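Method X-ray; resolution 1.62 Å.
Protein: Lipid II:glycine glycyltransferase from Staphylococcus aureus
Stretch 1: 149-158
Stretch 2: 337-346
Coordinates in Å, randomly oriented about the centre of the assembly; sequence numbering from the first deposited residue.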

# COMPACT_ATOMS: atom_id res chain seq x y z
N ILE A 149 -9.23 3.47 0.75
CA ILE A 149 -9.15 2.29 -0.03
C ILE A 149 -9.71 2.48 -1.45
O ILE A 149 -10.82 2.94 -1.60
N THR A 150 -8.95 2.01 -2.43
CA THR A 150 -9.37 2.00 -3.85
C THR A 150 -9.86 0.62 -4.27
O THR A 150 -9.13 -0.34 -4.20
N PRO A 151 -11.11 0.52 -4.77
CA PRO A 151 -11.55 -0.72 -5.40
C PRO A 151 -10.79 -0.90 -6.71
O PRO A 151 -10.75 0.05 -7.57
N ILE A 152 -10.16 -2.06 -6.87
CA ILE A 152 -9.34 -2.34 -8.05
C ILE A 152 -9.79 -3.55 -8.90
O ILE A 152 -9.05 -4.00 -9.79
N ASP A 153 -10.97 -4.06 -8.61
CA ASP A 153 -11.54 -5.15 -9.41
C ASP A 153 -12.29 -4.53 -10.58
O ASP A 153 -13.51 -4.65 -10.74
N LYS A 154 -11.48 -3.85 -11.39
CA LYS A 154 -11.95 -3.00 -12.49
C LYS A 154 -10.99 -3.12 -13.63
O LYS A 154 -9.82 -3.42 -13.44
N ASN A 155 -11.47 -2.86 -14.86
CA ASN A 155 -10.56 -2.75 -15.98
C ASN A 155 -9.76 -1.45 -15.93
O ASN A 155 -10.03 -0.56 -15.11
N ASP A 156 -8.73 -1.36 -16.77
CA ASP A 156 -7.85 -0.18 -16.78
C ASP A 156 -8.62 1.13 -16.92
O ASP A 156 -8.36 2.10 -16.21
N ASP A 157 -9.57 1.18 -17.86
CA ASP A 157 -10.34 2.41 -18.05
C ASP A 157 -11.24 2.72 -16.88
O ASP A 157 -11.28 3.84 -16.43
N GLU A 158 -11.95 1.74 -16.33
CA GLU A 158 -12.81 1.96 -15.17
C GLU A 158 -11.99 2.43 -13.95
O GLU A 158 -12.43 3.25 -13.17
N GLN A 337 1.84 4.68 -8.96
CA GLN A 337 0.55 4.29 -8.31
C GLN A 337 -0.34 3.49 -9.24
O GLN A 337 -0.84 2.42 -8.87
N TYR A 338 -0.58 3.99 -10.45
CA TYR A 338 -1.48 3.31 -11.35
C TYR A 338 -0.94 1.93 -11.74
O TYR A 338 -1.70 0.97 -11.83
N THR A 339 0.37 1.84 -12.01
CA THR A 339 1.03 0.57 -12.34
C THR A 339 0.85 -0.46 -11.19
O THR A 339 0.55 -1.63 -11.45
N MET A 340 1.00 0.02 -9.95
CA MET A 340 0.94 -0.87 -8.78
C MET A 340 -0.48 -1.37 -8.57
O MET A 340 -0.68 -2.54 -8.21
N MET A 341 -1.46 -0.52 -8.83
CA MET A 341 -2.85 -0.94 -8.72
C MET A 341 -3.14 -2.02 -9.73
O MET A 341 -3.77 -3.02 -9.41
N LYS A 342 -2.67 -1.83 -10.97
CA LYS A 342 -2.89 -2.85 -11.99
C LYS A 342 -2.19 -4.17 -11.65
O LYS A 342 -2.81 -5.23 -11.81
N TYR A 343 -0.95 -4.12 -11.14
CA TYR A 343 -0.20 -5.29 -10.73
C TYR A 343 -0.95 -6.00 -9.61
O TYR A 343 -1.08 -7.23 -9.61
N ALA A 344 -1.45 -5.22 -8.68
CA ALA A 344 -2.15 -5.79 -7.53
C ALA A 344 -3.41 -6.54 -8.01
O ALA A 344 -3.68 -7.67 -7.59
N ARG A 345 -4.19 -5.91 -8.90
CA ARG A 345 -5.39 -6.53 -9.47
C ARG A 345 -5.01 -7.85 -10.16
O ARG A 345 -5.69 -8.90 -9.98
N GLU A 346 -3.94 -7.83 -10.94
CA GLU A 346 -3.52 -9.03 -11.68
C GLU A 346 -3.06 -10.17 -10.74
O GLU A 346 -3.15 -11.35 -11.11

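The contact changes character along stretch 1: apolar packing where its strand ends, polar bonding where its helix begins. Tyr338, Met341, Lys342 and Arg345, drawn from successive turns, supply most of the helix face, and Ala344 completes it.

At the apolar end, Ile152 points toward the helix with chi1 p and chi2 t. This conformation carries CD1 to 3.7 Å from Ala344 CB and leaves CG2 4.1 Å from Met341 CB, so the branched side chain spans neighbouring turns. The small side chain of Ala344 suits this close approach. Met341 also points toward stretch 1 and runs out extended after its first torsion (m, t, t); its CE reaches 3.8 Å from OG1 of Thr150, whose hydroxyl, in the m rotamer, is hydrogen-bonded elsewhere in the structure. Ile149 and Pro151 lie out of reach, so the strand contributes through Thr150 alone.

Arg345 links the two ends. Its CB points toward stretch 1, and chi1 and chi2, both t, extend the aliphatic part past the loop, with CG 3.2 Å from Ile152 O. The p value of chi3 then turns the guanidinium toward the start of the opposing helix. There NH1 donates to Lys154 O at 2.9 Å, and NH1 and NH2 each donate to Asp156 OD1 at 2.9 Å, the latter pair forming a salt bridge. Both acceptors lie at the guanidinium edge, near its plane, where the N-H groups can address them. Within its own helix, Arg345 NE forms a 2.9 Å salt bridge with Glu346 OE2. Glu346 starts away from stretch 1, but its m, m conformation folds the carboxylate back to the arginine.

Asp156 starts sideways, and its m rotamer brings the carboxylate nearer to the helix. OD1 also lies 3.3 Å from Lys342 CD, while OD2 and Lys342 NZ remain 4.5 Å apart, beyond a salt bridge. Tyr338, likewise sideways at CB, uses chi1 t to extend its ring across the gap; its OH donates to Asp156 O at 2.9 Å, with the acceptor near the ring plane.

The loop-to-helix junction is held locally. Asn155, with chi1 p and its CB directed away from stretch 2, caps the helix: its OD1 accepts from Glu158 N at 2.7 Å. Glu158 OE2 returns the bond by accepting from Asn155 N at 2.9 Å. The rule to read here is an arginine serving both a carboxylate and a loop carbonyl beside a compact aliphatic cluster.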

# COMPACT_ATOMS: atom_id res chain seq x y z
CB ILE A 149 -9.94 1.16 0.65
CG1 ILE A 149 -9.39 0.87 2.06
CG2 ILE A 149 -9.83 -0.12 -0.16
CD1 ILE A 149 -10.02 -0.36 2.74
CB THR A 150 -8.21 2.42 -4.78
OG1 THR A 150 -7.68 3.69 -4.37
CG2 THR A 150 -8.69 2.46 -6.25
CB PRO A 151 -13.05 -0.49 -5.67
CG PRO A 151 -13.42 0.70 -4.89
CD PRO A 151 -12.18 1.53 -4.73
CB ILE A 152 -7.84 -2.48 -7.71
CG1 ILE A 152 -7.61 -3.48 -6.56
CG2 ILE A 152 -7.29 -1.12 -7.30
CD1 ILE A 152 -6.19 -4.00 -6.54
CB ASP A 153 -12.46 -6.06 -8.57
CG ASP A 153 -13.59 -5.33 -7.92
OD1 ASP A 153 -13.50 -4.12 -7.56
OD2 ASP A 153 -14.63 -6.01 -7.72
CB LYS A 154 -11.94 -1.54 -12.00
CG LYS A 154 -13.06 -1.25 -11.06
CD LYS A 154 -13.06 0.19 -10.62
CE LYS A 154 -14.30 0.46 -9.84
NZ LYS A 154 -14.26 1.79 -9.23
CB ASN A 155 -11.25 -2.98 -17.36
CG ASN A 155 -12.22 -1.87 -17.75
OD1 ASN A 155 -12.00 -0.70 -17.49
ND2 ASN A 155 -13.32 -2.27 -18.41
CB ASP A 156 -6.79 -0.27 -17.87
CG ASP A 156 -5.77 -1.34 -17.63
OD1 ASP A 156 -5.80 -2.02 -16.56
OD2 ASP A 156 -4.91 -1.54 -18.52
CB ASP A 157 -11.20 2.33 -19.35
CG ASP A 157 -11.65 3.70 -19.85
OD1 ASP A 157 -10.76 4.49 -20.26
OD2 ASP A 157 -12.87 4.01 -19.83
CB GLU A 158 -13.52 0.67 -14.77
CG GLU A 158 -14.55 0.08 -15.72
CD GLU A 158 -15.08 -1.27 -15.19
OE1 GLU A 158 -16.26 -1.31 -14.77
OE2 GLU A 158 -14.31 -2.28 -15.12
CB GLN A 337 -0.23 5.48 -7.79
CG GLN A 337 0.38 6.13 -6.56
CD GLN A 337 0.38 5.21 -5.34
OE1 GLN A 337 -0.38 4.23 -5.28
NE2 GLN A 337 1.20 5.56 -4.35
CB TYR A 338 -1.70 4.23 -12.59
CG TYR A 338 -2.68 3.70 -13.63
CD1 TYR A 338 -4.00 3.42 -13.29
CD2 TYR A 338 -2.31 3.58 -14.97
CE1 TYR A 338 -4.93 2.99 -14.24
CE2 TYR A 338 -3.25 3.16 -15.93
CZ TYR A 338 -4.54 2.86 -15.55
OH TYR A 338 -5.49 2.44 -16.47
CB THR A 339 2.51 0.77 -12.67
OG1 THR A 339 2.62 1.67 -13.79
CG2 THR A 339 3.11 -0.52 -13.05
CB MET A 340 1.50 -0.21 -7.50
CG MET A 340 3.02 -0.07 -7.53
SD MET A 340 3.73 0.50 -6.00
CE MET A 340 2.92 2.05 -5.80
CB MET A 341 -3.79 0.22 -8.90
CG MET A 341 -3.81 1.21 -7.75
SD MET A 341 -4.88 2.61 -8.22
CE MET A 341 -4.71 3.67 -6.79
CB LYS A 342 -2.48 -2.33 -13.39
CG LYS A 342 -3.41 -1.24 -13.91
CD LYS A 342 -3.00 -0.80 -15.32
CE LYS A 342 -1.50 -0.52 -15.41
NZ LYS A 342 -1.06 -0.01 -16.75
CB TYR A 343 1.21 -4.92 -10.20
CG TYR A 343 1.98 -6.12 -9.70
CD1 TYR A 343 1.86 -6.57 -8.40
CD2 TYR A 343 2.80 -6.84 -10.55
CE1 TYR A 343 2.53 -7.68 -7.97
CE2 TYR A 343 3.48 -7.95 -10.13
CZ TYR A 343 3.38 -8.36 -8.81
OH TYR A 343 4.04 -9.47 -8.36
CB ALA A 344 -2.52 -4.69 -6.51
CB ARG A 345 -6.03 -5.58 -10.50
CG ARG A 345 -7.23 -6.18 -11.24
CD ARG A 345 -7.68 -5.33 -12.44
NE ARG A 345 -6.63 -5.34 -13.47
CZ ARG A 345 -6.36 -4.33 -14.30
NH1 ARG A 345 -7.07 -3.21 -14.29
NH2 ARG A 345 -5.32 -4.45 -15.13
CB GLU A 346 -2.45 -8.66 -12.72
CG GLU A 346 -3.01 -7.82 -13.88
CD GLU A 346 -4.28 -8.41 -14.47
OE1 GLU A 346 -4.20 -9.53 -15.02
OE2 GLU A 346 -5.36 -7.77 -14.36